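Alpha-rhamnosidase (Dictyoglomus thermophilum, PDB 6I60) probably catalyses the hydrolysis of terminal non-reducing alpha-L-rhamnose residues in alpha-L-rhamnosides. Local coordinates at residues A[75-78]-A[79-83]; A[106-110]-A[111-115]; A[219-223]-A[224-228]; A[259-262]-A[263-266]. All coordinates share one frame; numbering follows the deposited sequence.

Contact 1 (A[75-78]-A[79-83])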
loop_
_atom_site.group_PDB
_atom_site.type_symbol
_atom_site.label_atom_id
_atom_site.label_comp_id
_atom_site.label_asym_id
_atom_site.label_seq_id
_atom_site.Cartn_x
_atom_site.Cartn_y
_atom_site.Cartn_z
ATOM N N SER A 75 29.900 -9.377 12.627
ATOM C CA SER A 75 30.471 -8.622 11.518
ATOM C C SER A 75 31.101 -9.503 10.448
ATOM O O SER A 75 31.604 -8.975 9.450
ATOM C CB SER A 75 31.515 -7.627 12.039
ATOM O OG SER A 75 32.458 -8.268 12.878
ATOM N N SER A 76 31.095 -10.822 10.623
ATOM C CA SER A 76 31.675 -11.711 9.627
ATOM C C SER A 76 31.018 -13.079 9.745
ATOM O O SER A 76 30.393 -13.403 10.759
ATOM C CB SER A 76 33.196 -11.817 9.786
ATOM O OG SER A 76 33.559 -13.005 10.463
ATOM N N LEU A 77 31.163 -13.877 8.684
ATOM C CA LEU A 77 30.558 -15.205 8.669
ATOM C C LEU A 77 31.305 -16.161 9.591
ATOM O O LEU A 77 30.688 -16.904 10.364
ATOM C CB LEU A 77 30.521 -15.748 7.241
ATOM C CG LEU A 77 29.983 -17.171 7.077
ATOM C CD1 LEU A 77 28.570 -17.274 7.628
ATOM C CD2 LEU A 77 30.030 -17.598 5.616
ATOM N N GLU A 78 32.640 -16.165 9.517
ATOM C CA GLU A 78 33.426 -16.978 10.439
ATOM C C GLU A 78 33.165 -16.578 11.884
ATOM O O GLU A 78 33.211 -17.426 12.783
ATOM C CB GLU A 78 34.915 -16.853 10.106
ATOM C CG GLU A 78 35.843 -17.642 11.022
ATOM C CD GLU A 78 36.504 -16.774 12.078
ATOM O OE1 GLU A 78 36.258 -17.006 13.281
ATOM O OE2 GLU A 78 37.272 -15.861 11.706
ATOM N N THR A 79 32.862 -15.302 12.121
ATOM C CA THR A 79 32.645 -14.813 13.477
ATOM C C THR A 79 31.285 -15.238 14.022
ATOM O O THR A 79 31.186 -15.675 15.174
ATOM C CB THR A 79 32.789 -13.288 13.504
ATOM O OG1 THR A 79 34.178 -12.938 13.535
ATOM C CG2 THR A 79 32.098 -12.695 14.715
ATOM N N ILE A 80 30.230 -15.128 13.208
ATOM C CA ILE A 80 28.895 -15.473 13.688
ATOM C C ILE A 80 28.772 -16.971 13.926
ATOM O O ILE A 80 27.991 -17.408 14.782
ATOM C CB ILE A 80 27.818 -14.966 12.709
ATOM C CG1 ILE A 80 26.431 -15.099 13.337
ATOM C CG2 ILE A 80 27.872 -15.720 11.390
ATOM C CD1 ILE A 80 25.569 -13.891 13.151
ATOM N N ASN A 81 29.538 -17.781 13.201
ATOM C CA ASN A 81 29.463 -19.226 13.382
ATOM C C ASN A 81 30.144 -19.700 14.657
ATOM O O ASN A 81 30.322 -20.913 14.827
ATOM C CB ASN A 81 30.063 -19.932 12.166
ATOM C CG ASN A 81 29.204 -19.782 10.924
ATOM O OD1 ASN A 81 27.983 -19.645 11.012
ATOM N ND2 ASN A 81 29.840 -19.809 9.759
ATOM N N ASP A 82 30.525 -18.783 15.546
ATOM C CA ASP A 82 31.111 -19.126 16.834
ATOM C C ASP A 82 30.222 -18.721 18.004
ATOM O O ASP A 82 30.672 -18.770 19.155
ATOM C CB ASP A 82 32.491 -18.481 16.975
ATOM C CG ASP A 82 33.617 -19.453 16.685
ATOM O OD1 ASP A 82 34.415 -19.182 15.763
ATOM O OD2 ASP A 82 33.702 -20.489 17.378
ATOM N N ASN A 83 28.976 -18.322 17.737
ATOM C CA ASN A 83 28.003 -17.978 18.778
ATOM C C ASN A 83 28.498 -16.834 19.662
ATOM O O ASN A 83 28.271 -16.820 20.874
ATOM C CB ASN A 83 27.642 -19.200 19.629
ATOM C CG ASN A 83 27.444 -20.454 18.800
ATOM O OD1 ASN A 83 26.533 -20.530 17.976
ATOM N ND2 ASN A 83 28.298 -21.448 19.015
#

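Contact 2 (A[106-110]-A[111-115])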
loop_
_atom_site.group_PDB
_atom_site.type_symbol
_atom_site.label_atom_id
_atom_site.label_comp_id
_atom_site.label_asym_id
_atom_site.label_seq_id
_atom_site.Cartn_x
_atom_site.Cartn_y
_atom_site.Cartn_z
ATOM N N GLU A 106 26.740 0.568 17.311
ATOM C CA GLU A 106 26.363 1.531 16.283
ATOM C C GLU A 106 26.796 1.036 14.909
ATOM O O GLU A 106 27.985 0.807 14.665
ATOM C CB GLU A 106 26.988 2.893 16.583
ATOM C CG GLU A 106 27.068 3.826 15.387
ATOM C CD GLU A 106 25.999 4.899 15.411
ATOM O OE1 GLU A 106 25.902 5.669 14.432
ATOM O OE2 GLU A 106 25.254 4.973 16.411
ATOM N N LEU A 107 25.824 0.858 14.017
ATOM C CA LEU A 107 26.110 0.355 12.685
ATOM C C LEU A 107 26.891 1.386 11.876
ATOM O O LEU A 107 26.851 2.590 12.144
ATOM C CB LEU A 107 24.813 -0.016 11.964
ATOM C CG LEU A 107 23.940 -1.042 12.687
ATOM C CD1 LEU A 107 22.596 -1.187 11.992
ATOM C CD2 LEU A 107 24.654 -2.385 12.783
ATOM N N GLU A 108 27.612 0.895 10.874
ATOM C CA GLU A 108 28.485 1.718 10.055
ATOM C C GLU A 108 28.125 1.560 8.586
ATOM O O GLU A 108 27.590 0.522 8.182
ATOM C CB GLU A 108 29.957 1.343 10.283
ATOM C CG GLU A 108 30.569 2.012 11.507
ATOM C CD GLU A 108 31.767 1.259 12.052
ATOM O OE1 GLU A 108 32.822 1.895 12.265
ATOM O OE2 GLU A 108 31.653 0.034 12.265
ATOM N N PRO A 109 28.404 2.572 7.765
ATOM C CA PRO A 109 27.953 2.531 6.369
ATOM C C PRO A 109 28.675 1.468 5.553
ATOM O O PRO A 109 29.839 1.142 5.798
ATOM C CB PRO A 109 28.275 3.936 5.845
ATOM C CG PRO A 109 28.510 4.773 7.061
ATOM C CD PRO A 109 29.053 3.851 8.096
ATOM N N CYS A 110 27.950 0.924 4.573
ATOM C CA CYS A 110 28.476 0.001 3.567
ATOM C C CYS A 110 28.962 -1.318 4.158
ATOM O O CYS A 110 29.662 -2.077 3.483
ATOM C CB CYS A 110 29.598 0.654 2.751
ATOM S SG CYS A 110 29.151 2.250 2.041
ATOM N N LYS A 111 28.602 -1.623 5.399
ATOM C CA LYS A 111 29.007 -2.865 6.039
ATOM C C LYS A 111 27.880 -3.887 5.963
ATOM O O LYS A 111 26.702 -3.538 6.078
ATOM C CB LYS A 111 29.408 -2.629 7.496
ATOM C CG LYS A 111 30.774 -1.975 7.665
ATOM C CD LYS A 111 31.643 -2.743 8.650
ATOM C CE LYS A 111 32.644 -1.825 9.340
ATOM N NZ LYS A 111 33.125 -0.741 8.440
ATOM N N VAL A 112 28.251 -5.149 5.760
ATOM C CA VAL A 112 27.307 -6.261 5.736
ATOM C C VAL A 112 27.355 -6.953 7.090
ATOM O O VAL A 112 28.439 -7.271 7.596
ATOM C CB VAL A 112 27.631 -7.244 4.595
ATOM C CG1 VAL A 112 27.070 -8.631 4.892
ATOM C CG2 VAL A 112 27.085 -6.722 3.277
ATOM N N TYR A 113 26.186 -7.181 7.683
ATOM C CA TYR A 113 26.082 -7.841 8.973
ATOM C C TYR A 113 25.345 -9.167 8.831
ATOM O O TYR A 113 24.641 -9.413 7.849
ATOM C CB TYR A 113 25.365 -6.951 9.996
ATOM C CG TYR A 113 26.042 -5.620 10.223
ATOM C CD1 TYR A 113 25.759 -4.526 9.414
ATOM C CD2 TYR A 113 26.965 -5.456 11.246
ATOM C CE1 TYR A 113 26.379 -3.306 9.618
ATOM C CE2 TYR A 113 27.588 -4.241 11.459
ATOM C CZ TYR A 113 27.293 -3.170 10.642
ATOM O OH TYR A 113 27.915 -1.960 10.857
ATOM N N PHE A 114 25.523 -10.022 9.835
ATOM C CA PHE A 114 24.902 -11.336 9.884
ATOM C C PHE A 114 24.179 -11.486 11.213
ATOM O O PHE A 114 24.591 -10.908 12.224
ATOM C CB PHE A 114 25.940 -12.458 9.718
ATOM C CG PHE A 114 26.879 -12.254 8.559
ATOM C CD1 PHE A 114 27.986 -11.428 8.678
ATOM C CD2 PHE A 114 26.657 -12.893 7.348
ATOM C CE1 PHE A 114 28.845 -11.236 7.613
ATOM C CE2 PHE A 114 27.516 -12.707 6.281
ATOM C CZ PHE A 114 28.611 -11.879 6.414
ATOM N N TRP A 115 23.096 -12.263 11.215
ATOM C CA TRP A 115 22.345 -12.441 12.449
ATOM C C TRP A 115 21.572 -13.751 12.424
ATOM O O TRP A 115 20.995 -14.123 11.399
ATOM C CB TRP A 115 21.392 -11.263 12.703
ATOM C CG TRP A 115 20.213 -11.172 11.773
ATOM C CD1 TRP A 115 20.241 -10.929 10.429
ATOM C CD2 TRP A 115 18.829 -11.298 12.128
ATOM N NE1 TRP A 115 18.961 -10.904 9.926
ATOM C CE2 TRP A 115 18.077 -11.128 10.949
ATOM C CE3 TRP A 115 18.153 -11.543 13.329
ATOM C CZ2 TRP A 115 16.684 -11.197 10.935
ATOM C CZ3 TRP A 115 16.771 -11.609 13.314
ATOM C CH2 TRP A 115 16.052 -11.436 12.124
#

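Contact 3 (A[219-223]-A[224-228])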
loop_
_atom_site.group_PDB
_atom_site.type_symbol
_atom_site.label_atom_id
_atom_site.label_comp_id
_atom_site.label_asym_id
_atom_site.label_seq_id
_atom_site.Cartn_x
_atom_site.Cartn_y
_atom_site.Cartn_z
ATOM N N GLY A 219 10.835 6.295 -5.320
ATOM C CA GLY A 219 9.476 6.553 -4.902
ATOM C C GLY A 219 9.159 8.034 -4.801
ATOM O O GLY A 219 10.032 8.885 -4.632
ATOM N N GLN A 220 7.869 8.337 -4.906
ATOM C CA GLN A 220 7.400 9.716 -4.852
ATOM C C GLN A 220 7.402 10.202 -3.408
ATOM O O GLN A 220 6.714 9.634 -2.553
ATOM C CB GLN A 220 6.004 9.824 -5.457
ATOM C CG GLN A 220 5.868 9.167 -6.818
ATOM C CD GLN A 220 4.488 9.352 -7.414
ATOM O OE1 GLN A 220 3.651 10.068 -6.862
ATOM N NE2 GLN A 220 4.243 8.706 -8.548
ATOM N N THR A 221 8.178 11.249 -3.138
ATOM C CA THR A 221 8.200 11.901 -1.838
ATOM C C THR A 221 8.310 13.402 -2.054
ATOM O O THR A 221 8.473 13.879 -3.180
ATOM C CB THR A 221 9.367 11.418 -0.965
ATOM O OG1 THR A 221 10.565 11.368 -1.749
ATOM C CG2 THR A 221 9.077 10.040 -0.392
ATOM N N ASP A 222 8.214 14.150 -0.960
ATOM C CA ASP A 222 8.502 15.581 -0.997
ATOM C C ASP A 222 10.006 15.750 -1.169
ATOM O O ASP A 222 10.764 15.709 -0.195
ATOM C CB ASP A 222 8.003 16.264 0.271
ATOM C CG ASP A 222 8.170 17.771 0.225
ATOM O OD1 ASP A 222 8.820 18.270 -0.719
ATOM O OD2 ASP A 222 7.652 18.457 1.132
ATOM N N TYR A 223 10.446 15.931 -2.418
ATOM C CA TYR A 223 11.876 15.953 -2.714
ATOM C C TYR A 223 12.593 17.110 -2.033
ATOM O O TYR A 223 13.819 17.064 -1.886
ATOM C CB TYR A 223 12.097 16.010 -4.228
ATOM C CG TYR A 223 11.423 14.888 -4.990
ATOM C CD1 TYR A 223 11.895 13.584 -4.910
ATOM C CD2 TYR A 223 10.309 15.133 -5.786
ATOM C CE1 TYR A 223 11.279 12.555 -5.603
ATOM C CE2 TYR A 223 9.687 14.111 -6.482
ATOM C CZ TYR A 223 10.176 12.824 -6.387
ATOM O OH TYR A 223 9.558 11.806 -7.079
ATOM N N LYS A 224 11.860 18.142 -1.608
ATOM C CA LYS A 224 12.490 19.232 -0.872
ATOM C C LYS A 224 12.821 18.824 0.558
ATOM O O LYS A 224 13.733 19.393 1.168
ATOM C CB LYS A 224 11.583 20.462 -0.878
ATOM C CG LYS A 224 11.820 21.404 -2.048
ATOM C CD LYS A 224 10.830 22.558 -2.031
ATOM C CE LYS A 224 11.125 23.555 -3.138
ATOM N NZ LYS A 224 9.951 24.428 -3.411
ATOM N N LYS A 225 12.102 17.847 1.107
ATOM C CA LYS A 225 12.329 17.396 2.474
ATOM C C LYS A 225 13.084 16.078 2.559
ATOM O O LYS A 225 13.753 15.827 3.567
ATOM C CB LYS A 225 10.993 17.258 3.215
ATOM C CG LYS A 225 10.328 18.584 3.555
ATOM C CD LYS A 225 10.231 18.781 5.061
ATOM C CE LYS A 225 9.815 20.203 5.414
ATOM N NZ LYS A 225 10.538 20.721 6.612
ATOM N N ARG A 226 13.004 15.234 1.531
ATOM C CA ARG A 226 13.673 13.942 1.568
ATOM C C ARG A 226 13.694 13.350 0.168
ATOM O O ARG A 226 12.720 13.479 -0.577
ATOM C CB ARG A 226 12.970 12.985 2.539
ATOM C CG ARG A 226 12.977 11.531 2.109
ATOM C CD ARG A 226 12.461 10.653 3.224
ATOM N NE ARG A 226 11.205 11.175 3.744
ATOM C CZ ARG A 226 10.109 10.449 3.914
ATOM N NH1 ARG A 226 10.107 9.158 3.613
ATOM N NH2 ARG A 226 9.014 11.022 4.387
ATOM N N VAL A 227 14.810 12.711 -0.180
ATOM C CA VAL A 227 14.974 12.020 -1.453
ATOM C C VAL A 227 15.445 10.603 -1.157
ATOM O O VAL A 227 16.538 10.412 -0.613
ATOM C CB VAL A 227 15.974 12.737 -2.379
ATOM C CG1 VAL A 227 16.199 11.923 -3.646
ATOM C CG2 VAL A 227 15.484 14.139 -2.715
ATOM N N LEU A 228 14.627 9.613 -1.512
ATOM C CA LEU A 228 14.981 8.217 -1.285
ATOM C C LEU A 228 15.881 7.726 -2.411
ATOM O O LEU A 228 15.463 7.685 -3.573
ATOM C CB LEU A 228 13.729 7.349 -1.190
ATOM C CG LEU A 228 12.563 7.877 -0.358
ATOM C CD1 LEU A 228 11.302 7.094 -0.669
ATOM C CD2 LEU A 228 12.892 7.796 1.122
HETATM O O HOH W 1 12.437 10.457 -3.117
#

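Contact 4 (A[259-262]-A[263-266])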
loop_
_atom_site.group_PDB
_atom_site.type_symbol
_atom_site.label_atom_id
_atom_site.label_comp_id
_atom_site.label_asym_id
_atom_site.label_seq_id
_atom_site.Cartn_x
_atom_site.Cartn_y
_atom_site.Cartn_z
ATOM N N GLY A 259 6.741 22.842 -7.783
ATOM C CA GLY A 259 7.766 23.554 -7.052
ATOM C C GLY A 259 9.134 22.915 -7.074
ATOM O O GLY A 259 9.878 23.036 -6.093
ATOM N N TYR A 260 9.497 22.242 -8.158
ATOM C CA TYR A 260 10.784 21.573 -8.279
ATOM C C TYR A 260 11.536 22.115 -9.492
ATOM O O TYR A 260 11.075 23.024 -10.187
ATOM C CB TYR A 260 10.601 20.056 -8.377
ATOM C CG TYR A 260 9.916 19.445 -7.176
ATOM C CD1 TYR A 260 10.422 19.632 -5.895
ATOM C CD2 TYR A 260 8.764 18.681 -7.321
ATOM C CE1 TYR A 260 9.800 19.076 -4.794
ATOM C CE2 TYR A 260 8.135 18.121 -6.225
ATOM C CZ TYR A 260 8.658 18.320 -4.962
ATOM O OH TYR A 260 8.040 17.765 -3.866
ATOM N N ASP A 261 12.706 21.540 -9.740
ATOM C CA ASP A 261 13.583 21.938 -10.827
ATOM C C ASP A 261 13.549 20.885 -11.937
ATOM O O ASP A 261 12.752 19.940 -11.904
ATOM C CB ASP A 261 14.999 22.158 -10.287
ATOM C CG ASP A 261 15.847 23.010 -11.205
ATOM O OD1 ASP A 261 15.273 23.691 -12.080
ATOM O OD2 ASP A 261 17.087 22.987 -11.056
ATOM N N PHE A 262 14.417 21.060 -12.931
ATOM C CA PHE A 262 14.568 20.078 -13.990
ATOM C C PHE A 262 15.292 18.842 -13.452
ATOM O O PHE A 262 15.895 18.889 -12.378
ATOM C CB PHE A 262 15.328 20.696 -15.162
ATOM C CG PHE A 262 14.542 21.737 -15.906
ATOM C CD1 PHE A 262 13.421 21.384 -16.639
ATOM C CD2 PHE A 262 14.918 23.069 -15.864
ATOM C CE1 PHE A 262 12.692 22.341 -17.322
ATOM C CE2 PHE A 262 14.193 24.031 -16.545
ATOM C CZ PHE A 262 13.080 23.666 -17.274
ATOM N N PRO A 263 15.221 17.715 -14.168
ATOM C CA PRO A 263 15.816 16.476 -13.647
ATOM C C PRO A 263 17.302 16.624 -13.346
ATOM O O PRO A 263 18.045 17.267 -14.087
ATOM C CB PRO A 263 15.572 15.468 -14.776
ATOM C CG PRO A 263 14.362 15.967 -15.463
ATOM C CD PRO A 263 14.431 17.467 -15.389
ATOM N N LYS A 264 17.727 16.014 -12.240
ATOM C CA LYS A 264 19.118 16.025 -11.806
ATOM C C LYS A 264 19.503 14.620 -11.361
ATOM O O LYS A 264 18.653 13.736 -11.220
ATOM C CB LYS A 264 19.343 17.038 -10.675
ATOM C CG LYS A 264 18.112 17.293 -9.822
ATOM C CD LYS A 264 18.302 18.502 -8.925
ATOM C CE LYS A 264 17.775 19.765 -9.585
ATOM N NZ LYS A 264 17.478 20.824 -8.585
ATOM N N LEU A 265 20.800 14.415 -11.130
ATOM C CA LEU A 265 21.326 13.081 -10.877
ATOM C C LEU A 265 22.454 13.122 -9.859
ATOM O O LEU A 265 23.343 13.973 -9.938
ATOM C CB LEU A 265 21.837 12.440 -12.174
ATOM C CG LEU A 265 22.589 11.115 -12.045
ATOM C CD1 LEU A 265 21.678 10.042 -11.476
ATOM C CD2 LEU A 265 23.148 10.690 -13.392
ATOM N N ILE A 266 22.413 12.190 -8.908
ATOM C CA ILE A 266 23.515 11.938 -7.987
ATOM C C ILE A 266 23.719 10.432 -7.902
ATOM O O ILE A 266 22.750 9.663 -7.895
ATOM C CB ILE A 266 23.265 12.546 -6.589
ATOM C CG1 ILE A 266 24.546 12.495 -5.748
ATOM C CG2 ILE A 266 22.127 11.833 -5.879
ATOM C CD1 ILE A 266 24.588 13.503 -4.614
#

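Contact 1 (A[75-78]-A[79-83])
S76 starts the single helical turn 77-80 as its N-cap, and its side chain meets T79 at the close-knit end of this short stretch. S76 OG accepts from T79 N at 2.9 Å, a bond of 145° at N-H. With OG1 beside the backbone N (chi1 -80°), the T79 hydroxyl is brought to the same S76 OG in a weak bond of 3.1 Å. Behind this cap I80 N donates to S76 O at 3.0 Å and N81 N to L77 O at 3.2 Å, while the I80 side chain is buried against S74 and F114. The turn thus lies on strands 68-74 and 112-120 of the immunoglobulin-like N-terminal domain, just after the first of them ends. Replaced by alanine, S76 would lose the oxygen shared by T79 N and OG1, and T79 N would probably be left without its side-chain cap. The outer side is looser. L77 CD1 comes no nearer to I80 CG2 than 4.1 Å. Farther out, the exposed carboxylates of E78 and D82 stand with planes 80° apart, E78 OE1 and D82 OD1 separated by 3.8 Å, two like charges facing solvent.

Contact 2 (A[106-110]-A[111-115])
Y113 reaches back from the start of its strand to L107 and E108, and one polar bond fixes its far end: E108 N donates to Y113 OH at 2.9 Å, close to the ring plane and fairly straight at 158°. Apolar contact comes from another direction. L107 CD2 lies over one ring face in a CH-pi contact, 3.7 Å from the centroid of the Y113 ring and 19° off its normal, nearest to the CZ end. With Y113 CG beside its backbone N (chi1 -59°), the ring is carried toward the loop. A tyrosine hydroxyl bonded to a backbone N-H a few residues away near the start of a strand is the tyrosine corner of immunoglobulin-like and fibronectin type III folds, and the spacing of L107, P109 and Y113 is the one known from the latter. A phenylalanine in place of Y113 would probably leave E108 N without its acceptor and the loop less firmly tied to strand 112-120. At the bend itself, E108 to K111 form a type II turn, and the T137 hydroxyl lies where it can bond to E108 O or K111 O. Charge contributes weakly. E108 and K111 run side by side at the surface, with E108 OE2 4.2 Å from K111 NZ, beyond a salt bridge.

Contact 3 (A[219-223]-A[224-228])
T221 and D222 owe their contacts with K224-L228 to their first torsions. In T221 (chi1 45°) OG1 lies between the backbone N and the carbonyl carbon, 3.2 Å from R226 O, a bond whose proton is not settled, while CG2 turns to L228 CD1 at 3.7 Å and over one face of the R226 guanidinium. Close by, a water accepts from L228 N and donates to G219 O. D222 has CG trans to its backbone N (chi1 -175°), which sets OD1 before K224 N at 3.2 Å, met from above the carboxylate plane. This is an Asx turn. Its backbone counterpart is D222 O, gripped twice: R226 N donates at 2.9 Å nearly along the C=O axis, and K225 N at 2.8 Å from above the carbonyl plane. Together these bonds make an Asx motif that reverses the chain into strand 226-233. Y223 at the bend takes T221 O over the centre of its ring and offers its CA-H to R226 O (3.4 Å between CA and O), while V227 CG2 lies near the ring edge. Beyond the turn, R226 forms salt bridges with E340 and with D533 and D536, the last two in the range of the 6-hairpin glycosidase domain. The ammonium groups of K224 and K225 lead away from D222, K224 to G259 O, so the turn rests on backbone N-H donors. The buried R226 joins the beta domain to the helical one, and its three carboxylate partners would probably favour its charged form.

Contact 4 (A[259-262]-A[263-266])
D261 and K264 make the charged part of this contact, their side chains crossing at about a right angle. K264 NZ reaches D261 OD2 at 3.3 Å, a salt bridge whose hydrogen bond is weak, and the lysine CE and NZ lie alongside D261 CB. A bend at chi3 (93°) turns the lysine chain back over the loop, bringing CE to 3.5 Å from F262 O. The ammonium group is also bonded to Y254 OH and E331 O, which fixes its position from outside. Among polar contacts near the loop, F262 N donates weakly to D261 OD1 at 2.9 Å, so the two carboxylate oxygens have different partners. The loop runs into strand 264-273, with K264 and I266 bonded through their backbones to L199 and A197 of strand 189-199. The side chains of P263 and L265 turn to strands 171-184 and 242-250, consistent with a beta-sandwich in which these strands face the sheet of strand 264-273. Apolar contact belongs to F262 and P263: the proline ring, next in the chain, brings its CD to the edge of the phenyl ring, near the ring plane. The phenyl ring leads away from the proline to stack with H155 and meet Y157.

Overall arrangement
Going from the N terminus, contact 1 folds the short helix 77-80 after strand 68-74, and contact 2 later turns the chain into strand 112-120. They touch through I80 and F114 and join neighbouring strands of the same N-terminal sheet. Contact 3 leads into strand 226-233 and contact 4 into strand 264-273, which both flank strand 189-199 in another sheet. Their loops meet through K224 and G259, and weakly through D222 OD1 and Y260 OH. All four are local bends in series, none enclosing or crossing another. The nearest atoms of contacts 2 and 4 are about 14 Å apart.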